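Local coordinates for protein multicopper oxidase type 1 (Nitrosomonas europaea, PDB 3G5W) that binds copper ions and probably works as a laccase-like oxidoreductase, a two-domain member of the multicopper oxidase family, at residues 132-137 / 185-190; 211-216 / 235-240; 3-8 / 44-49. All coordinates share one frame; numbering follows the deposited sequence.

Contact 1 of 3, residues 132-137 / 185-190; sequences EKTVTK and GDVIRL
Arg189 and Glu132 carry the charged part of this contact. The arginine chain is extended from CG to NE, and its NH2 gives a nearly straight bond (170°) to the anti lone pair of Glu132 OE2, 3.0 Å away and in the guanidinium plane, although the carboxylate is turned 67° from that plane. Two waters back the pair up: one links OE2 to Arg189 NH1, the other joins Glu132 O to Arg189 NH2. Outside the segments Leu129 N holds Glu132 OE1, while Asp237 forms a second salt bridge with Arg189 NH1.

The other side-chain bonds meet at Thr136. With its hydroxyl set between the backbone N and the carbonyl carbon (chi1 61°), Thr136 OG1 donates to Asp186 OD1 at 2.7 Å and accepts from Val187 N at 2.9 Å, bridging side chain and main chain of neighbouring residues.

Backbone bonds lead from the loop into parallel pairing, which begins with Lys137 beside Ile188. Val187 O takes two donors, Thr136 N at 2.7 Å and Lys137 N at 3.3 Å, and Arg189 N returns a bond to Lys137 O at 3.0 Å.

Apolar contact is modest: Val135 CG1 rests 3.8 Å from Arg189 CB, the two side chains crossing at about a right angle, and Val135 CG2 lies 4.4 Å from Val187 CG1.

The chemistry implies a junction fixed mainly by polar groups. Thr136 holds the chain at Asp186 and Val187, and Arg189, its charge shared between two carboxylates, probably stays ionised while linking helix 130-133 to the sheet.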
ATOM      1  N   GLU A 132      13.422  20.228 -11.954  1.00 23.72           N
ATOM      2  CA  GLU A 132      13.281  21.090 -10.772  1.00 23.65           C
ATOM      3  C   GLU A 132      13.307  22.581 -11.119  1.00 23.54           C
ATOM      4  O   GLU A 132      12.639  23.391 -10.471  1.00 23.24           O
ATOM      5  CB  GLU A 132      14.372  20.788  -9.741  1.00 23.58           C
ATOM      6  CG  GLU A 132      14.474  19.327  -9.315  1.00 24.05           C
ATOM      7  CD  GLU A 132      15.508  19.119  -8.209  1.00 24.22           C
ATOM      8  OE1 GLU A 132      16.617  18.608  -8.509  1.00 24.08           O
ATOM      9  OE2 GLU A 132      15.217  19.489  -7.043  1.00 24.07           O
ATOM     10  N   LYS A 133      14.079  22.941 -12.140  1.00 23.35           N
ATOM     11  CA  LYS A 133      14.203  24.343 -12.552  1.00 23.48           C
ATOM     12  C   LYS A 133      12.942  24.877 -13.241  1.00 23.00           C
ATOM     13  O   LYS A 133      12.720  26.093 -13.276  1.00 23.04           O
ATOM     14  CB  LYS A 133      15.447  24.544 -13.430  1.00 23.62           C
ATOM     15  CG  LYS A 133      16.747  24.201 -12.718  1.00 25.04           C
ATOM     16  CD  LYS A 133      17.937  24.280 -13.661  1.00 28.51           C
ATOM     17  CE  LYS A 133      18.769  25.521 -13.401  1.00 31.73           C
ATOM     18  NZ  LYS A 133      19.769  25.286 -12.306  1.00 34.22           N
ATOM     19  N   THR A 134      12.111  23.975 -13.765  1.00 22.15           N
ATOM     20  CA  THR A 134      10.835  24.366 -14.383  1.00 21.72           C
ATOM     21  C   THR A 134       9.757  24.751 -13.355  1.00 20.99           C
ATOM     22  O   THR A 134       8.772  25.409 -13.695  1.00 20.61           O
ATOM     23  CB  THR A 134      10.266  23.255 -15.308  1.00 22.07           C
ATOM     24  OG1 THR A 134       9.797  22.148 -14.521  1.00 22.83           O
ATOM     25  CG2 THR A 134      11.320  22.765 -16.295  1.00 22.04           C
ATOM     26  N   VAL A 135       9.951  24.336 -12.106  1.00 20.16           N
ATOM     27  CA  VAL A 135       8.967  24.547 -11.043  1.00 19.31           C
ATOM     28  C   VAL A 135       8.825  26.031 -10.711  1.00 19.64           C
ATOM     29  O   VAL A 135       9.825  26.717 -10.458  1.00 19.10           O
ATOM     30  CB  VAL A 135       9.356  23.775  -9.758  1.00 19.35           C
ATOM     31  CG1 VAL A 135       8.411  24.122  -8.601  1.00 18.65           C
ATOM     32  CG2 VAL A 135       9.361  22.269 -10.023  1.00 18.48           C
ATOM     33  N   THR A 136       7.587  26.516 -10.705  1.00 19.75           N
ATOM     34  CA  THR A 136       7.315  27.922 -10.362  1.00 20.77           C
ATOM     35  C   THR A 136       6.776  28.107  -8.938  1.00 21.03           C
ATOM     36  O   THR A 136       6.905  29.198  -8.362  1.00 21.14           O
ATOM     37  CB  THR A 136       6.319  28.562 -11.343  1.00 20.71           C
ATOM     38  OG1 THR A 136       5.075  27.857 -11.286  1.00 21.87           O
ATOM     39  CG2 THR A 136       6.854  28.523 -12.762  1.00 21.25           C
ATOM     40  N   LYS A 137       6.141  27.066  -8.394  1.00 21.05           N
ATOM     41  CA  LYS A 137       5.571  27.101  -7.030  1.00 21.96           C
ATOM     42  C   LYS A 137       5.767  25.749  -6.313  1.00 21.34           C
ATOM     43  O   LYS A 137       5.559  24.692  -6.894  1.00 21.12           O
ATOM     44  CB  LYS A 137       4.078  27.446  -7.045  1.00 22.21           C
ATOM     45  CG  LYS A 137       3.660  28.704  -7.809  1.00 23.32           C
ATOM     46  CD  LYS A 137       2.178  29.037  -7.573  1.00 23.84           C
ATOM     47  CE  LYS A 137       1.991  29.855  -6.289  1.00 27.16           C
ATOM     48  NZ  LYS A 137       0.614  30.435  -6.140  1.00 29.08           N
ATOM     49  N   GLY A 185       0.303  28.049 -17.158  1.00 23.47           N
ATOM     50  CA  GLY A 185       1.751  28.153 -17.351  1.00 23.00           C
ATOM     51  C   GLY A 185       2.581  27.851 -16.110  1.00 22.79           C
ATOM     52  O   GLY A 185       3.787  27.628 -16.212  1.00 23.02           O
ATOM     53  N   ASP A 186       1.944  27.852 -14.936  1.00 22.10           N
ATOM     54  CA  ASP A 186       2.615  27.482 -13.686  1.00 21.84           C
ATOM     55  C   ASP A 186       3.020  26.017 -13.733  1.00 21.03           C
ATOM     56  O   ASP A 186       2.423  25.215 -14.459  1.00 20.88           O
ATOM     57  CB  ASP A 186       1.696  27.684 -12.471  1.00 21.89           C
ATOM     58  CG  ASP A 186       1.878  29.036 -11.789  1.00 23.51           C
ATOM     59  OD1 ASP A 186       3.013  29.562 -11.707  1.00 26.47           O
ATOM     60  OD2 ASP A 186       0.868  29.562 -11.291  1.00 23.91           O
ATOM     61  N   VAL A 187       4.053  25.679 -12.974  1.00 20.24           N
ATOM     62  CA  VAL A 187       4.457  24.294 -12.785  1.00 19.87           C
ATOM     63  C   VAL A 187       4.617  24.131 -11.289  1.00 19.43           C
ATOM     64  O   VAL A 187       5.449  24.801 -10.675  1.00 19.38           O
ATOM     65  CB  VAL A 187       5.792  23.978 -13.496  1.00 19.84           C
ATOM     66  CG1 VAL A 187       6.291  22.568 -13.126  1.00 20.20           C
ATOM     67  CG2 VAL A 187       5.640  24.126 -15.008  1.00 19.75           C
ATOM     68  N   ILE A 188       3.799  23.275 -10.689  1.00 19.20           N
ATOM     69  CA  ILE A 188       3.855  23.118  -9.234  1.00 18.84           C
ATOM     70  C   ILE A 188       4.505  21.803  -8.818  1.00 18.52           C
ATOM     71  O   ILE A 188       4.422  20.793  -9.519  1.00 18.70           O
ATOM     72  CB  ILE A 188       2.479  23.341  -8.529  1.00 19.22           C
ATOM     73  CG1 ILE A 188       1.495  22.202  -8.824  1.00 18.77           C
ATOM     74  CG2 ILE A 188       1.892  24.716  -8.907  1.00 19.06           C
ATOM     75  CD1 ILE A 188       0.117  22.374  -8.174  1.00 19.55           C
ATOM     76  N   ARG A 189       5.168  21.852  -7.673  1.00 17.95           N
ATOM     77  CA  ARG A 189       5.789  20.695  -7.073  1.00 17.53           C
ATOM     78  C   ARG A 189       5.065  20.454  -5.759  1.00 17.21           C
ATOM     79  O   ARG A 189       5.104  21.299  -4.871  1.00 17.67           O
ATOM     80  CB  ARG A 189       7.263  20.993  -6.837  1.00 17.34           C
ATOM     81  CG  ARG A 189       8.076  19.863  -6.232  1.00 17.57           C
ATOM     82  CD  ARG A 189       9.541  20.293  -6.133  1.00 17.81           C
ATOM     83  NE  ARG A 189      10.387  19.225  -5.610  1.00 17.65           N
ATOM     84  CZ  ARG A 189      11.702  19.136  -5.809  1.00 18.71           C
ATOM     85  NH1 ARG A 189      12.382  18.118  -5.296  1.00 18.90           N
ATOM     86  NH2 ARG A 189      12.338  20.054  -6.531  1.00 18.45           N
ATOM     87  N   LEU A 190       4.365  19.325  -5.664  1.00 16.87           N
ATOM     88  CA  LEU A 190       3.742  18.912  -4.415  1.00 16.64           C
ATOM     89  C   LEU A 190       4.642  17.921  -3.690  1.00 16.75           C
ATOM     90  O   LEU A 190       4.894  16.812  -4.174  1.00 16.50           O
ATOM     91  CB  LEU A 190       2.365  18.287  -4.655  1.00 17.11           C
ATOM     92  CG  LEU A 190       1.354  19.000  -5.559  1.00 17.50           C
ATOM     93  CD1 LEU A 190       0.104  18.130  -5.712  1.00 19.67           C
ATOM     94  CD2 LEU A 190       1.000  20.388  -5.035  1.00 19.11           C
TER
HETATM   95  O   HOH W   1      15.343  18.126  -4.696  1.00 22.87           O
HETATM   96  O   HOH W   2      11.705  22.456  -7.576  1.00 38.31           O

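Contact 2 of 3, residues 211-216 / 235-240; sequences IAFKDG and RYDVIL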
ATOM      1  N   ILE A 211       5.293  11.703 -11.055  1.00 18.69           N
ATOM      2  CA  ILE A 211       5.934  11.262  -9.813  1.00 18.73           C
ATOM      3  C   ILE A 211       7.435  11.276 -10.074  1.00 18.46           C
ATOM      4  O   ILE A 211       7.964  10.377 -10.730  1.00 18.63           O
ATOM      5  CB  ILE A 211       5.431   9.858  -9.382  1.00 18.66           C
ATOM      6  CG1 ILE A 211       3.898   9.859  -9.285  1.00 19.52           C
ATOM      7  CG2 ILE A 211       6.071   9.443  -8.052  1.00 19.75           C
ATOM      8  CD1 ILE A 211       3.244   8.498  -9.287  1.00 20.93           C
ATOM      9  N   ALA A 212       8.110  12.311  -9.578  1.00 17.91           N
ATOM     10  CA  ALA A 212       9.489  12.603  -9.991  1.00 17.75           C
ATOM     11  C   ALA A 212      10.583  12.270  -8.970  1.00 17.70           C
ATOM     12  O   ALA A 212      11.749  12.079  -9.347  1.00 17.38           O
ATOM     13  CB  ALA A 212       9.604  14.060 -10.432  1.00 17.87           C
ATOM     14  N   PHE A 213      10.218  12.237  -7.688  1.00 17.41           N
ATOM     15  CA  PHE A 213      11.165  11.916  -6.614  1.00 17.90           C
ATOM     16  C   PHE A 213      10.515  10.988  -5.592  1.00 17.98           C
ATOM     17  O   PHE A 213       9.327  11.130  -5.291  1.00 17.23           O
ATOM     18  CB  PHE A 213      11.646  13.187  -5.888  1.00 18.08           C
ATOM     19  CG  PHE A 213      12.425  14.149  -6.756  1.00 19.29           C
ATOM     20  CD1 PHE A 213      13.808  14.222  -6.662  1.00 19.44           C
ATOM     21  CD2 PHE A 213      11.766  15.008  -7.640  1.00 20.45           C
ATOM     22  CE1 PHE A 213      14.533  15.111  -7.450  1.00 20.89           C
ATOM     23  CE2 PHE A 213      12.482  15.901  -8.432  1.00 20.76           C
ATOM     24  CZ  PHE A 213      13.868  15.950  -8.338  1.00 19.68           C
ATOM     25  N   LYS A 214      11.298  10.038  -5.080  1.00 18.20           N
ATOM     26  CA  LYS A 214      10.893   9.209  -3.942  1.00 18.80           C
ATOM     27  C   LYS A 214      11.944   9.338  -2.862  1.00 18.46           C
ATOM     28  O   LYS A 214      13.136   9.218  -3.143  1.00 18.53           O
ATOM     29  CB  LYS A 214      10.725   7.728  -4.319  1.00 18.66           C
ATOM     30  CG  LYS A 214      10.521   6.814  -3.085  1.00 19.38           C
ATOM     31  CD  LYS A 214      10.401   5.334  -3.422  1.00 20.12           C
ATOM     32  CE  LYS A 214      10.569   4.460  -2.154  1.00 20.30           C
ATOM     33  NZ  LYS A 214       9.823   4.983  -0.953  1.00 20.24           N
ATOM     34  N   ASP A 215      11.494   9.587  -1.631  1.00 18.94           N
ATOM     35  CA  ASP A 215      12.371   9.734  -0.459  1.00 19.50           C
ATOM     36  C   ASP A 215      13.543  10.684  -0.723  1.00 19.81           C
ATOM     37  O   ASP A 215      14.657  10.457  -0.255  1.00 19.53           O
ATOM     38  CB  ASP A 215      12.893   8.367   0.014  1.00 19.49           C
ATOM     39  CG  ASP A 215      11.776   7.383   0.360  1.00 20.01           C
ATOM     40  OD1 ASP A 215      12.096   6.194   0.574  1.00 19.68           O
ATOM     41  OD2 ASP A 215      10.589   7.782   0.415  1.00 19.56           O
ATOM     42  N   GLY A 216      13.286  11.734  -1.495  1.00 20.35           N
ATOM     43  CA  GLY A 216      14.303  12.732  -1.791  1.00 21.20           C
ATOM     44  C   GLY A 216      15.062  12.475  -3.082  1.00 21.84           C
ATOM     45  O   GLY A 216      15.566  13.418  -3.686  1.00 22.25           O
ATOM     46  N   ARG A 235       8.224   9.747   1.099  1.00 17.27           N
ATOM     47  CA  ARG A 235       7.923  11.039   0.509  1.00 17.35           C
ATOM     48  C   ARG A 235       7.921  10.884  -0.995  1.00 17.69           C
ATOM     49  O   ARG A 235       8.763  10.172  -1.549  1.00 17.36           O
ATOM     50  CB  ARG A 235       8.949  12.104   0.906  1.00 17.17           C
ATOM     51  CG  ARG A 235       8.882  12.559   2.367  1.00 17.18           C
ATOM     52  CD  ARG A 235       9.676  11.637   3.274  1.00 17.67           C
ATOM     53  NE  ARG A 235      11.108  11.731   3.015  1.00 18.18           N
ATOM     54  CZ  ARG A 235      11.962  10.721   3.114  1.00 20.14           C
ATOM     55  NH1 ARG A 235      11.535   9.508   3.461  1.00 20.45           N
ATOM     56  NH2 ARG A 235      13.249  10.921   2.848  1.00 20.09           N
ATOM     57  N   TYR A 236       6.971  11.554  -1.641  1.00 18.04           N
ATOM     58  CA  TYR A 236       6.936  11.658  -3.089  1.00 18.65           C
ATOM     59  C   TYR A 236       6.809  13.116  -3.501  1.00 18.91           C
ATOM     60  O   TYR A 236       5.956  13.833  -2.978  1.00 19.09           O
ATOM     61  CB  TYR A 236       5.769  10.848  -3.656  1.00 18.99           C
ATOM     62  CG  TYR A 236       6.011   9.356  -3.611  1.00 19.64           C
ATOM     63  CD1 TYR A 236       6.767   8.728  -4.598  1.00 19.55           C
ATOM     64  CD2 TYR A 236       5.497   8.573  -2.578  1.00 20.00           C
ATOM     65  CE1 TYR A 236       7.004   7.356  -4.566  1.00 20.50           C
ATOM     66  CE2 TYR A 236       5.727   7.194  -2.535  1.00 20.67           C
ATOM     67  CZ  TYR A 236       6.478   6.594  -3.536  1.00 20.64           C
ATOM     68  OH  TYR A 236       6.720   5.234  -3.507  1.00 20.23           O
ATOM     69  N   ASP A 237       7.667  13.551  -4.425  1.00 18.89           N
ATOM     70  CA  ASP A 237       7.502  14.855  -5.065  1.00 19.07           C
ATOM     71  C   ASP A 237       6.777  14.666  -6.385  1.00 18.98           C
ATOM     72  O   ASP A 237       7.248  13.948  -7.276  1.00 18.79           O
ATOM     73  CB  ASP A 237       8.849  15.556  -5.296  1.00 19.14           C
ATOM     74  CG  ASP A 237       9.574  15.897  -3.993  1.00 20.65           C
ATOM     75  OD1 ASP A 237      10.281  16.923  -3.960  1.00 22.72           O
ATOM     76  OD2 ASP A 237       9.460  15.138  -3.005  1.00 24.39           O
ATOM     77  N   VAL A 238       5.629  15.319  -6.500  1.00 18.98           N
ATOM     78  CA  VAL A 238       4.800  15.223  -7.691  1.00 19.37           C
ATOM     79  C   VAL A 238       4.822  16.565  -8.400  1.00 19.33           C
ATOM     80  O   VAL A 238       4.481  17.594  -7.804  1.00 19.74           O
ATOM     81  CB  VAL A 238       3.348  14.828  -7.343  1.00 19.42           C
ATOM     82  CG1 VAL A 238       2.509  14.673  -8.612  1.00 20.06           C
ATOM     83  CG2 VAL A 238       3.324  13.528  -6.537  1.00 19.41           C
ATOM     84  N   ILE A 239       5.241  16.550  -9.661  1.00 19.34           N
ATOM     85  CA  ILE A 239       5.267  17.767 -10.468  1.00 19.60           C
ATOM     86  C   ILE A 239       4.072  17.797 -11.434  1.00 19.69           C
ATOM     87  O   ILE A 239       3.795  16.814 -12.128  1.00 19.20           O
ATOM     88  CB  ILE A 239       6.648  17.976 -11.161  1.00 19.80           C
ATOM     89  CG1 ILE A 239       7.622  18.616 -10.165  1.00 21.48           C
ATOM     90  CG2 ILE A 239       6.534  18.927 -12.363  1.00 20.12           C
ATOM     91  CD1 ILE A 239       8.705  17.724  -9.658  1.00 23.83           C
ATOM     92  N   LEU A 240       3.347  18.913 -11.431  1.00 19.85           N
ATOM     93  CA  LEU A 240       2.164  19.077 -12.263  1.00 20.71           C
ATOM     94  C   LEU A 240       2.308  20.323 -13.130  1.00 20.99           C
ATOM     95  O   LEU A 240       2.588  21.414 -12.618  1.00 20.53           O
ATOM     96  CB  LEU A 240       0.904  19.209 -11.386  1.00 20.98           C
ATOM     97  CG  LEU A 240       0.501  18.172 -10.330  1.00 22.13           C
ATOM     98  CD1 LEU A 240      -0.510  18.791  -9.351  1.00 24.45           C
ATOM     99  CD2 LEU A 240      -0.113  16.955 -10.969  1.00 23.14           C
TER
HETATM  100  O   HOH W   3      16.049   9.315   1.656  1.00 28.38           O
HETATM  101  O   HOH W   4      10.516  12.688  -2.477  1.00 20.01           O
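Ala212 and Phe213 both turn their N-H groups to Asp237 O, Ala212 N at 3.0 Å and Phe213 N in a weak bond at 3.5 Å; this doubling is a classic beta bulge. Beyond it Asp237 N bonds to Phe213 O, and Phe213 CB packs against Asp237 CB at 3.7 Å. On the face of Ile211 and Lys214, Ile211 CG2 meets Tyr236 CD1 at 3.6 Å, and the lysine chain runs alongside the tyrosine, Lys214 CB 3.7 Å from Tyr236 CE1.

At the strand end Asp215 N bonds to Arg235 O at 2.8 Å, and Arg235 N answers to Asp215 OD2 at 3.1 Å. Bends at chi2 and chi3 (85° and 68°) fold the arginine back, laying a guanidinium face over Asp215 CA; its ion pair with OD2 is long and purely electrostatic.

Second-shell groups set these side chains. Lys214 NZ bridges Asp215 OD1 and Glu234, Gly233 O takes Arg235 NH1, and Thr99 OG1 hydrogen-bonds to Asp237 OD2. Asp226 of the second subunit pairs with Arg235 NH2 and gives its N-H to Asp215 OD1.

This is a bulged antiparallel strand pair within a sheet of the second cupredoxin-like domain, its Asp215-Arg235 end built into a subunit interface.

Contact 3 of 3, residues 3-8 / 44-49; sequences REFDLS and VTVNVT
Two parallel strands of the N-terminal cupredoxin-like domain run side by side here, paired without a break from Arg3 with Val44 to Ser8 with Thr49. Their axes come within 4.7 Å at an angle of 18°. Main-chain bonds pass back and forth in the regular parallel pattern: Thr45 N to Arg3 O, Phe5 N to Thr45 O, Asn47 N to Phe5 O, Leu7 N to Asn47 O and Thr49 N to Leu7 O.

On the polar face Asn47 does the joining. Its ND2 gives one hydrogen to Glu4 OE2 at 2.8 Å and the other to Asp6 OD1 at 2.9 Å, and both oxygens lie in or close to the amide plane. The glutamate is met on its anti lone pair, the aspartate nearly along its C-O bond, each carboxylate turned 52° from the amide. Glu4 reaches across because CG stands anti to the backbone N (chi1 -178°) and the chain stays extended; Glu4 CD also passes 3.8 Å from Thr45 CG2. Thr89 OG1 bonds to Asn47 OD1, helping to fix which way the amide is turned. An alanine here would probably leave Glu4 and Asp6 without their shared donor, two like charges with no amide between them.

The face with Phe5, Leu7 and the valines is mainly apolar; Arg3, also on it, has its NE salt-bridged to Asp42. Phe5 CE2 touches Val44 CG1 at 4.0 Å, Val46 CG2 lies at the edge of the same ring, and Leu7 CD1 reaches Val46 CG1 at 4.1 Å.

The side chain of Val48 is about 7 Å from that of copper ligand His56. Strand 87-93 flanks 43-50 on its other side in the sheet, and Phe5 packs on Ile36 and Val38 of strand 35-39 and on Met307 of strand 306-308.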
ATOM      1  N   ARG A   3      24.510  26.742  10.106  1.00 30.17           N
ATOM      2  CA  ARG A   3      23.184  27.219  10.486  1.00 29.38           C
ATOM      3  C   ARG A   3      22.800  26.667  11.849  1.00 28.62           C
ATOM      4  O   ARG A   3      22.939  25.471  12.098  1.00 28.33           O
ATOM      5  CB  ARG A   3      22.140  26.842   9.425  1.00 29.49           C
ATOM      6  CG  ARG A   3      22.474  27.346   8.021  1.00 29.83           C
ATOM      7  CD  ARG A   3      21.269  27.327   7.111  1.00 29.99           C
ATOM      8  NE  ARG A   3      21.602  27.723   5.744  1.00 29.92           N
ATOM      9  CZ  ARG A   3      21.620  28.979   5.299  1.00 31.12           C
ATOM     10  NH1 ARG A   3      21.346  29.996   6.111  1.00 30.54           N
ATOM     11  NH2 ARG A   3      21.928  29.220   4.031  1.00 30.97           N
ATOM     12  N   GLU A   4      22.343  27.547  12.735  1.00 27.92           N
ATOM     13  CA  GLU A   4      21.953  27.144  14.087  1.00 27.72           C
ATOM     14  C   GLU A   4      20.536  27.577  14.422  1.00 26.95           C
ATOM     15  O   GLU A   4      20.191  28.767  14.332  1.00 26.59           O
ATOM     16  CB  GLU A   4      22.949  27.653  15.145  1.00 27.91           C
ATOM     17  CG  GLU A   4      22.610  27.202  16.574  1.00 28.49           C
ATOM     18  CD  GLU A   4      23.816  27.131  17.514  1.00 29.15           C
ATOM     19  OE1 GLU A   4      24.970  27.353  17.073  1.00 31.44           O
ATOM     20  OE2 GLU A   4      23.599  26.841  18.711  1.00 29.97           O
ATOM     21  N   PHE A   5      19.727  26.602  14.819  1.00 26.09           N
ATOM     22  CA  PHE A   5      18.327  26.834  15.124  1.00 25.70           C
ATOM     23  C   PHE A   5      17.991  26.360  16.536  1.00 25.79           C
ATOM     24  O   PHE A   5      18.687  25.505  17.098  1.00 25.60           O
ATOM     25  CB  PHE A   5      17.428  26.101  14.124  1.00 25.81           C
ATOM     26  CG  PHE A   5      17.824  26.278  12.674  1.00 25.22           C
ATOM     27  CD1 PHE A   5      17.847  27.538  12.087  1.00 25.07           C
ATOM     28  CD2 PHE A   5      18.128  25.167  11.888  1.00 24.62           C
ATOM     29  CE1 PHE A   5      18.188  27.690  10.744  1.00 24.57           C
ATOM     30  CE2 PHE A   5      18.472  25.306  10.544  1.00 24.72           C
ATOM     31  CZ  PHE A   5      18.500  26.568   9.970  1.00 25.17           C
ATOM     32  N   ASP A   6      16.918  26.919  17.091  1.00 25.49           N
ATOM     33  CA  ASP A   6      16.395  26.512  18.394  1.00 26.04           C
ATOM     34  C   ASP A   6      14.968  25.998  18.245  1.00 25.30           C
ATOM     35  O   ASP A   6      14.152  26.606  17.540  1.00 25.39           O
ATOM     36  CB  ASP A   6      16.399  27.680  19.391  1.00 26.46           C
ATOM     37  CG  ASP A   6      17.804  28.098  19.832  1.00 29.04           C
ATOM     38  OD1 ASP A   6      18.759  27.296  19.739  1.00 31.00           O
ATOM     39  OD2 ASP A   6      17.952  29.252  20.291  1.00 32.65           O
ATOM     40  N   LEU A   7      14.668  24.885  18.912  1.00 24.40           N
ATOM     41  CA  LEU A   7      13.296  24.398  19.026  1.00 23.53           C
ATOM     42  C   LEU A   7      12.916  24.136  20.473  1.00 23.46           C
ATOM     43  O   LEU A   7      13.704  23.588  21.237  1.00 23.23           O
ATOM     44  CB  LEU A   7      13.101  23.103  18.224  1.00 23.16           C
ATOM     45  CG  LEU A   7      13.041  23.169  16.697  1.00 22.44           C
ATOM     46  CD1 LEU A   7      12.977  21.763  16.126  1.00 21.69           C
ATOM     47  CD2 LEU A   7      11.845  23.980  16.221  1.00 20.40           C
ATOM     48  N   SER A   8      11.700  24.521  20.837  1.00 23.52           N
ATOM     49  CA  SER A   8      11.107  24.094  22.097  1.00 24.24           C
ATOM     50  C   SER A   8      10.043  23.052  21.786  1.00 24.16           C
ATOM     51  O   SER A   8       9.508  23.024  20.680  1.00 24.58           O
ATOM     52  CB  SER A   8      10.482  25.278  22.829  1.00 24.24           C
ATOM     53  OG  SER A   8       9.408  25.811  22.076  1.00 26.48           O
ATOM     54  N   VAL A  44      24.290  21.882  10.057  1.00 24.01           N
ATOM     55  CA  VAL A  44      23.111  22.247  10.830  1.00 23.56           C
ATOM     56  C   VAL A  44      23.318  21.907  12.299  1.00 23.33           C
ATOM     57  O   VAL A  44      23.816  20.834  12.630  1.00 23.01           O
ATOM     58  CB  VAL A  44      21.843  21.547  10.279  1.00 23.64           C
ATOM     59  CG1 VAL A  44      20.603  21.934  11.072  1.00 23.08           C
ATOM     60  CG2 VAL A  44      21.647  21.892   8.797  1.00 23.75           C
ATOM     61  N   THR A  45      22.957  22.853  13.164  1.00 23.21           N
ATOM     62  CA  THR A  45      22.914  22.644  14.609  1.00 23.17           C
ATOM     63  C   THR A  45      21.507  22.974  15.108  1.00 22.83           C
ATOM     64  O   THR A  45      20.980  24.061  14.841  1.00 23.01           O
ATOM     65  CB  THR A  45      23.951  23.539  15.342  1.00 23.23           C
ATOM     66  OG1 THR A  45      25.271  23.199  14.908  1.00 23.99           O
ATOM     67  CG2 THR A  45      23.865  23.358  16.850  1.00 23.95           C
ATOM     68  N   VAL A  46      20.890  22.040  15.827  1.00 22.36           N
ATOM     69  CA  VAL A  46      19.557  22.286  16.377  1.00 21.90           C
ATOM     70  C   VAL A  46      19.544  22.041  17.880  1.00 21.96           C
ATOM     71  O   VAL A  46      19.803  20.924  18.332  1.00 21.79           O
ATOM     72  CB  VAL A  46      18.455  21.431  15.697  1.00 21.95           C
ATOM     73  CG1 VAL A  46      17.073  21.872  16.177  1.00 21.17           C
ATOM     74  CG2 VAL A  46      18.541  21.534  14.174  1.00 21.22           C
ATOM     75  N   ASN A  47      19.257  23.097  18.638  1.00 21.72           N
ATOM     76  CA  ASN A  47      19.122  23.006  20.090  1.00 21.85           C
ATOM     77  C   ASN A  47      17.662  22.770  20.444  1.00 21.54           C
ATOM     78  O   ASN A  47      16.799  23.597  20.142  1.00 21.72           O
ATOM     79  CB  ASN A  47      19.665  24.272  20.774  1.00 21.96           C
ATOM     80  CG  ASN A  47      21.072  24.613  20.326  1.00 22.59           C
ATOM     81  OD1 ASN A  47      22.008  23.847  20.540  1.00 22.92           O
ATOM     82  ND2 ASN A  47      21.222  25.762  19.678  1.00 24.60           N
ATOM     83  N   VAL A  48      17.392  21.621  21.058  1.00 21.40           N
ATOM     84  CA  VAL A  48      16.025  21.193  21.360  1.00 21.58           C
ATOM     85  C   VAL A  48      15.744  21.172  22.868  1.00 22.15           C
ATOM     86  O   VAL A  48      16.324  20.366  23.594  1.00 21.96           O
ATOM     87  CB  VAL A  48      15.734  19.796  20.738  1.00 21.49           C
ATOM     88  CG1 VAL A  48      14.286  19.378  20.988  1.00 20.96           C
ATOM     89  CG2 VAL A  48      16.026  19.820  19.251  1.00 20.79           C
ATOM     90  N   THR A  49      14.850  22.054  23.317  1.00 22.85           N
ATOM     91  CA  THR A  49      14.473  22.146  24.732  1.00 23.46           C
ATOM     92  C   THR A  49      13.090  21.562  24.999  1.00 23.72           C
ATOM     93  O   THR A  49      12.087  22.009  24.434  1.00 23.74           O
ATOM     94  CB  THR A  49      14.538  23.607  25.246  1.00 23.51           C
ATOM     95  OG1 THR A  49      15.837  24.146  24.977  1.00 24.15           O
ATOM     96  CG2 THR A  49      14.287  23.660  26.737  1.00 23.53           C
TER

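In the fold
From the N terminus, contact 3 (3-8 with 44-49) comes first and closes a loop of 35 residues within the first domain, pairing strands 2-15 and 43-50. The chain then passes through the rest of that domain before contact 1 closes 47 residues, and contact 2 follows with a span of 18. The three are in series; none crosses or encloses another. Contacts 1 and 2 meet in a different sheet, where strands 187-194 and 235-241 are neighbours, joining the region of helix 130-133 to strand 209-214; Glu132 CG packs on Phe213 CZ. Contact 3 stands apart, its centre about 30 Å from that of contact 1 and about 28 Å from that of contact 2.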